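Uncharacterized protein AF_0941 (Archaeoglobus fulgidus, PDB 1YOZ) is of unknown function but folds as a small all-helical protein of the AF0941-like family that pairs with a second copy of itself. Local coordinates at residues Y5-I17 with L29-D42. Numbering follows the deposited sequence.
Sequences YINSFLDRMGEII and LLDQKNIFEMFRSD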
loop_
_atom_site.group_PDB
_atom_site.type_symbol
_atom_site.label_atom_id
_atom_site.label_comp_id
_atom_site.label_asym_id
_atom_site.label_seq_id
_atom_site.Cartn_x
_atom_site.Cartn_y
_atom_site.Cartn_z
ATOM N N TYR B 5 -6.389 -0.802 -5.496
ATOM C CA TYR B 5 -5.718 -1.516 -4.390
ATOM C C TYR B 5 -6.682 -1.644 -3.256
ATOM O O TYR B 5 -6.732 -0.786 -2.350
ATOM C CB TYR B 5 -4.417 -0.812 -3.933
ATOM C CG TYR B 5 -3.694 -1.475 -2.754
ATOM C CD1 TYR B 5 -3.312 -0.742 -1.622
ATOM C CD2 TYR B 5 -3.384 -2.828 -2.774
ATOM C CE1 TYR B 5 -2.596 -1.334 -0.593
ATOM C CE2 TYR B 5 -2.683 -3.435 -1.732
ATOM C CZ TYR B 5 -2.285 -2.698 -0.657
ATOM O OH TYR B 5 -1.655 -3.339 0.383
ATOM N N ILE B 6 -7.473 -2.711 -3.328
ATOM C CA ILE B 6 -8.264 -3.174 -2.225
ATOM C C ILE B 6 -7.384 -3.900 -1.171
ATOM O O ILE B 6 -6.562 -4.741 -1.512
ATOM C CB ILE B 6 -9.424 -4.114 -2.745
ATOM C CG1 ILE B 6 -10.441 -3.305 -3.579
ATOM C CG2 ILE B 6 -10.087 -4.820 -1.605
ATOM C CD1 ILE B 6 -11.494 -4.155 -4.380
ATOM N N ASN B 7 -7.549 -3.532 0.110
ATOM C CA ASN B 7 -6.930 -4.194 1.234
ATOM C C ASN B 7 -7.686 -3.750 2.474
ATOM O O ASN B 7 -7.460 -2.644 2.998
ATOM C CB ASN B 7 -5.423 -3.811 1.350
ATOM C CG ASN B 7 -4.711 -4.567 2.429
ATOM O OD1 ASN B 7 -5.333 -5.079 3.354
ATOM N ND2 ASN B 7 -3.373 -4.569 2.376
ATOM N N SER B 8 -8.620 -4.612 2.887
ATOM C CA SER B 8 -9.537 -4.360 3.981
ATOM C C SER B 8 -8.810 -4.312 5.303
ATOM O O SER B 8 -9.139 -3.476 6.132
ATOM C CB SER B 8 -10.612 -5.451 3.999
ATOM O OG SER B 8 -11.449 -5.274 2.841
ATOM N N PHE B 9 -7.797 -5.162 5.474
ATOM C CA PHE B 9 -7.068 -5.156 6.746
ATOM C C PHE B 9 -6.349 -3.832 6.942
ATOM O O PHE B 9 -6.447 -3.183 8.030
ATOM C CB PHE B 9 -6.078 -6.314 6.870
ATOM C CG PHE B 9 -5.361 -6.345 8.181
ATOM C CD1 PHE B 9 -5.927 -6.990 9.285
ATOM C CD2 PHE B 9 -4.121 -5.716 8.330
ATOM C CE1 PHE B 9 -5.280 -6.994 10.521
ATOM C CE2 PHE B 9 -3.473 -5.696 9.564
ATOM C CZ PHE B 9 -4.040 -6.344 10.656
ATOM N N LEU B 10 -5.643 -3.424 5.896
ATOM C CA LEU B 10 -4.915 -2.145 5.913
ATOM C C LEU B 10 -5.833 -0.969 6.216
ATOM O O LEU B 10 -5.543 -0.153 7.081
ATOM C CB LEU B 10 -4.129 -1.949 4.605
ATOM C CG LEU B 10 -3.369 -0.620 4.488
ATOM C CD1 LEU B 10 -2.194 -0.532 5.424
ATOM C CD2 LEU B 10 -2.971 -0.474 3.057
ATOM N N ASP B 11 -6.995 -0.910 5.573
ATOM C CA ASP B 11 -7.900 0.203 5.828
ATOM C C ASP B 11 -8.472 0.167 7.246
ATOM O O ASP B 11 -8.564 1.208 7.897
ATOM C CB ASP B 11 -9.059 0.241 4.823
ATOM C CG ASP B 11 -8.631 0.660 3.420
ATOM O OD1 ASP B 11 -7.746 1.538 3.213
ATOM O OD2 ASP B 11 -9.208 0.102 2.498
ATOM N N ARG B 12 -8.942 -1.001 7.693
ATOM C CA ARG B 12 -9.498 -1.085 9.064
ATOM C C ARG B 12 -8.446 -0.733 10.099
ATOM O O ARG B 12 -8.731 -0.027 11.051
ATOM C CB ARG B 12 -10.045 -2.475 9.388
ATOM C CG ARG B 12 -11.463 -2.697 8.888
ATOM C CD ARG B 12 -11.796 -4.175 8.702
ATOM N NE ARG B 12 -12.439 -4.319 7.408
ATOM C CZ ARG B 12 -13.747 -4.374 7.181
ATOM N NH1 ARG B 12 -14.627 -4.342 8.188
ATOM N NH2 ARG B 12 -14.169 -4.481 5.920
ATOM N N MET B 13 -7.230 -1.245 9.937
ATOM C CA MET B 13 -6.158 -0.827 10.850
ATOM C C MET B 13 -6.071 0.695 10.888
ATOM O O MET B 13 -6.063 1.260 11.957
ATOM C CB MET B 13 -4.771 -1.383 10.480
ATOM C CG MET B 13 -3.586 -0.593 11.197
ATOM S SD MET B 13 -2.002 -1.177 10.625
ATOM C CE MET B 13 -1.715 -0.026 9.286
ATOM N N GLY B 14 -6.007 1.330 9.714
ATOM C CA GLY B 14 -5.813 2.754 9.589
ATOM C C GLY B 14 -6.930 3.553 10.237
ATOM O O GLY B 14 -6.689 4.638 10.796
ATOM N N GLU B 15 -8.153 3.031 10.120
ATOM C CA GLU B 15 -9.324 3.599 10.779
ATOM C C GLU B 15 -9.227 3.594 12.307
ATOM O O GLU B 15 -9.604 4.576 12.953
ATOM C CB GLU B 15 -10.578 2.853 10.354
ATOM C CG GLU B 15 -11.060 3.301 8.995
ATOM C CD GLU B 15 -12.086 2.399 8.413
ATOM O OE1 GLU B 15 -12.552 1.438 9.089
ATOM O OE2 GLU B 15 -12.401 2.634 7.226
ATOM N N ILE B 16 -8.772 2.492 12.882
ATOM C CA ILE B 16 -8.526 2.441 14.339
ATOM C C ILE B 16 -7.419 3.419 14.790
ATOM O O ILE B 16 -7.626 4.198 15.717
ATOM C CB ILE B 16 -8.317 0.981 14.827
ATOM C CG1 ILE B 16 -9.606 0.189 14.599
ATOM C CG2 ILE B 16 -8.008 0.953 16.333
ATOM C CD1 ILE B 16 -9.435 -1.288 14.350
ATOM N N ILE B 17 -6.265 3.392 14.125
ATOM C CA ILE B 17 -5.180 4.367 14.360
ATOM C C ILE B 17 -5.622 5.855 14.240
ATOM O O ILE B 17 -5.249 6.678 15.062
ATOM C CB ILE B 17 -3.980 4.092 13.390
ATOM C CG1 ILE B 17 -3.244 2.800 13.789
ATOM C CG2 ILE B 17 -3.027 5.280 13.319
ATOM C CD1 ILE B 17 -2.026 2.459 12.835
ATOM N N LEU B 29 -10.365 -7.246 14.756
ATOM C CA LEU B 29 -9.507 -7.139 13.592
ATOM C C LEU B 29 -8.286 -8.097 13.670
ATOM O O LEU B 29 -7.880 -8.654 12.655
ATOM C CB LEU B 29 -9.096 -5.681 13.336
ATOM C CG LEU B 29 -8.240 -5.361 12.100
ATOM C CD1 LEU B 29 -8.905 -5.720 10.783
ATOM C CD2 LEU B 29 -7.861 -3.899 12.131
ATOM N N LEU B 30 -7.769 -8.319 14.886
ATOM C CA LEU B 30 -6.509 -9.031 15.101
ATOM C C LEU B 30 -6.656 -10.500 15.452
ATOM O O LEU B 30 -5.676 -11.151 15.867
ATOM C CB LEU B 30 -5.708 -8.333 16.175
ATOM C CG LEU B 30 -5.294 -6.906 15.848
ATOM C CD1 LEU B 30 -4.644 -6.247 17.083
ATOM C CD2 LEU B 30 -4.410 -6.829 14.657
ATOM N N ASP B 31 -7.876 -11.003 15.302
ATOM C CA ASP B 31 -8.154 -12.431 15.292
ATOM C C ASP B 31 -7.667 -13.008 13.966
ATOM O O ASP B 31 -8.192 -12.658 12.928
ATOM C CB ASP B 31 -9.648 -12.691 15.472
ATOM C CG ASP B 31 -9.970 -14.171 15.498
ATOM O OD1 ASP B 31 -10.085 -14.766 16.583
ATOM O OD2 ASP B 31 -10.075 -14.764 14.418
ATOM N N GLN B 32 -6.631 -13.864 14.011
ATOM C CA GLN B 32 -6.013 -14.381 12.778
ATOM C C GLN B 32 -6.952 -15.143 11.862
ATOM O O GLN B 32 -6.779 -15.116 10.637
ATOM C CB GLN B 32 -4.724 -15.182 13.033
ATOM C CG GLN B 32 -4.866 -16.436 13.909
ATOM C CD GLN B 32 -3.579 -17.274 13.923
ATOM O OE1 GLN B 32 -2.447 -16.764 13.706
ATOM N NE2 GLN B 32 -3.742 -18.569 14.182
ATOM N N LYS B 33 -7.954 -15.801 12.426
ATOM C CA LYS B 33 -9.003 -16.363 11.581
ATOM C C LYS B 33 -9.735 -15.281 10.810
ATOM O O LYS B 33 -10.010 -15.435 9.613
ATOM C CB LYS B 33 -10.018 -17.202 12.394
ATOM C CG LYS B 33 -10.970 -18.072 11.530
ATOM C CD LYS B 33 -10.220 -19.179 10.697
ATOM C CE LYS B 33 -9.903 -18.775 9.226
ATOM N NZ LYS B 33 -8.909 -19.750 8.568
ATOM N N ASN B 34 -10.085 -14.176 11.478
ATOM C CA ASN B 34 -10.824 -13.096 10.759
ATOM C C ASN B 34 -9.915 -12.472 9.673
ATOM O O ASN B 34 -10.362 -12.049 8.612
ATOM C CB ASN B 34 -11.254 -11.975 11.734
ATOM C CG ASN B 34 -12.372 -12.405 12.699
ATOM O OD1 ASN B 34 -13.018 -13.429 12.493
ATOM N ND2 ASN B 34 -12.583 -11.615 13.762
ATOM N N ILE B 35 -8.634 -12.372 10.004
ATOM C CA ILE B 35 -7.627 -11.823 9.074
ATOM C C ILE B 35 -7.619 -12.654 7.795
ATOM O O ILE B 35 -7.868 -12.137 6.703
ATOM C CB ILE B 35 -6.221 -11.734 9.739
ATOM C CG1 ILE B 35 -6.265 -10.762 10.918
ATOM C CG2 ILE B 35 -5.142 -11.263 8.742
ATOM C CD1 ILE B 35 -4.898 -10.501 11.560
ATOM N N PHE B 36 -7.418 -13.963 7.931
ATOM C CA PHE B 36 -7.438 -14.832 6.749
ATOM C C PHE B 36 -8.743 -14.654 5.962
ATOM O O PHE B 36 -8.725 -14.396 4.762
ATOM C CB PHE B 36 -7.201 -16.278 7.183
ATOM C CG PHE B 36 -6.664 -17.195 6.093
ATOM C CD1 PHE B 36 -5.814 -18.254 6.444
ATOM C CD2 PHE B 36 -7.027 -17.038 4.755
ATOM C CE1 PHE B 36 -5.314 -19.142 5.468
ATOM C CE2 PHE B 36 -6.559 -17.914 3.779
ATOM C CZ PHE B 36 -5.694 -18.972 4.131
ATOM N N GLU B 37 -9.904 -14.705 6.629
ATOM C CA GLU B 37 -11.173 -14.510 5.899
ATOM C C GLU B 37 -11.300 -13.153 5.196
ATOM O O GLU B 37 -11.833 -13.067 4.087
ATOM C CB GLU B 37 -12.397 -14.831 6.800
ATOM C CG GLU B 37 -13.732 -14.694 6.081
ATOM C CD GLU B 37 -14.924 -14.778 7.064
ATOM O OE1 GLU B 37 -14.832 -15.599 8.029
ATOM O OE2 GLU B 37 -15.933 -14.026 6.874
ATOM N N MET B 38 -10.744 -12.093 5.803
ATOM C CA MET B 38 -10.724 -10.749 5.227
ATOM C C MET B 38 -9.951 -10.716 3.916
ATOM O O MET B 38 -10.436 -10.191 2.948
ATOM C CB MET B 38 -10.033 -9.762 6.207
ATOM C CG MET B 38 -10.736 -8.439 6.401
ATOM S SD MET B 38 -9.911 -7.378 7.574
ATOM C CE MET B 38 -9.961 -8.354 8.990
ATOM N N PHE B 39 -8.725 -11.266 3.895
ATOM C CA PHE B 39 -7.991 -11.367 2.628
ATOM C C PHE B 39 -8.687 -12.273 1.622
ATOM O O PHE B 39 -8.647 -11.984 0.430
ATOM C CB PHE B 39 -6.519 -11.792 2.836
ATOM C CG PHE B 39 -5.678 -10.712 3.456
ATOM C CD1 PHE B 39 -5.094 -9.724 2.654
ATOM C CD2 PHE B 39 -5.491 -10.668 4.815
ATOM C CE1 PHE B 39 -4.310 -8.716 3.214
ATOM C CE2 PHE B 39 -4.692 -9.655 5.403
ATOM C CZ PHE B 39 -4.129 -8.682 4.600
ATOM N N ARG B 40 -9.285 -13.386 2.076
ATOM C CA ARG B 40 -10.102 -14.197 1.127
ATOM C C ARG B 40 -11.226 -13.346 0.520
ATOM O O ARG B 40 -11.447 -13.401 -0.705
ATOM C CB ARG B 40 -10.762 -15.437 1.774
ATOM C CG ARG B 40 -9.854 -16.556 2.159
ATOM C CD ARG B 40 -10.682 -17.737 2.752
ATOM N NE ARG B 40 -9.795 -18.587 3.547
ATOM C CZ ARG B 40 -9.782 -18.668 4.877
ATOM N NH1 ARG B 40 -10.627 -17.959 5.617
ATOM N NH2 ARG B 40 -8.932 -19.493 5.473
ATOM N N SER B 41 -11.954 -12.585 1.361
ATOM C CA SER B 41 -13.021 -11.759 0.819
ATOM C C SER B 41 -12.528 -10.685 -0.123
ATOM O O SER B 41 -13.221 -10.353 -1.079
ATOM C CB SER B 41 -13.914 -11.106 1.888
ATOM O OG SER B 41 -13.155 -10.651 2.981
ATOM N N ASP B 42 -11.349 -10.110 0.177
ATOM C CA ASP B 42 -10.715 -9.150 -0.713
ATOM C C ASP B 42 -10.403 -9.740 -2.073
ATOM O O ASP B 42 -10.685 -9.105 -3.096
ATOM C CB ASP B 42 -9.406 -8.620 -0.098
ATOM C CG ASP B 42 -9.645 -7.552 0.962
ATOM O OD1 ASP B 42 -10.830 -7.132 1.190
ATOM O OD2 ASP B 42 -8.633 -7.122 1.558
HETATM O O HOH W 1 -7.534 -7.645 4.116
#
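Asp42 grips the start of helix 8-17 with both carboxylate oxygens. Its OD2 accepts from Ser8 N at 2.8 Å in a nearly straight bond (N-H...O 174°), and its OD1 takes the proton of Ser8 OG at 2.6 Å on the syn lone pair. Ser8 OG lies anti to the carbonyl carbon (chi1 -69°), which turns the hydroxyl back beside its own N-H, where one carboxylate can serve both. A water extends the grip, accepting from Phe9 N and donating to Asp42 OD2, and sits over the centre of the Phe39 ring. The N-cap itself is Asn7, whose OD1 accepts from Leu10 N while its ND2 gives a bond to Tyr5 OH that lies in the amide plane.

Farther along, the contact is largely apolar. The side chain of Phe9 is a knob in the hole made by Leu29, Ile35, Met38 and Phe39: CD1 lies 3.6 Å from Leu29 CD1, CE1 3.7 Å from Ile35 CD1, and CB touches Phe39 CZ. Met38 SD lies 3.7 Å from Phe9 CA and also touches Arg12 CD; Arg12 NE is buried beside this sulfur without a hydrogen-bonding partner. Leu29 returns the interlock, lodged among Phe9, Arg12, Met13 and Ile16, with CD2 3.8 Å from Ile16 CD1. Tyr70 and Leu75 also pack on Phe9, tying this pair to helices 57-73 and 75-88, while Asp11 forms a salt bridge to Arg62 of the second subunit.

Replacing Asp42 by an alanine would probably leave Ser8 N, its hydroxyl and the water without their shared acceptor. The axes of helices 8-17 and 32-42 run at 123° to each other, and Leu29, just ahead of the second, completes an apolar interlock closed at one end by a carboxylate, whose negative charge probably interacts favourably with the positive, N-terminal end of the dipole of helix 8-17.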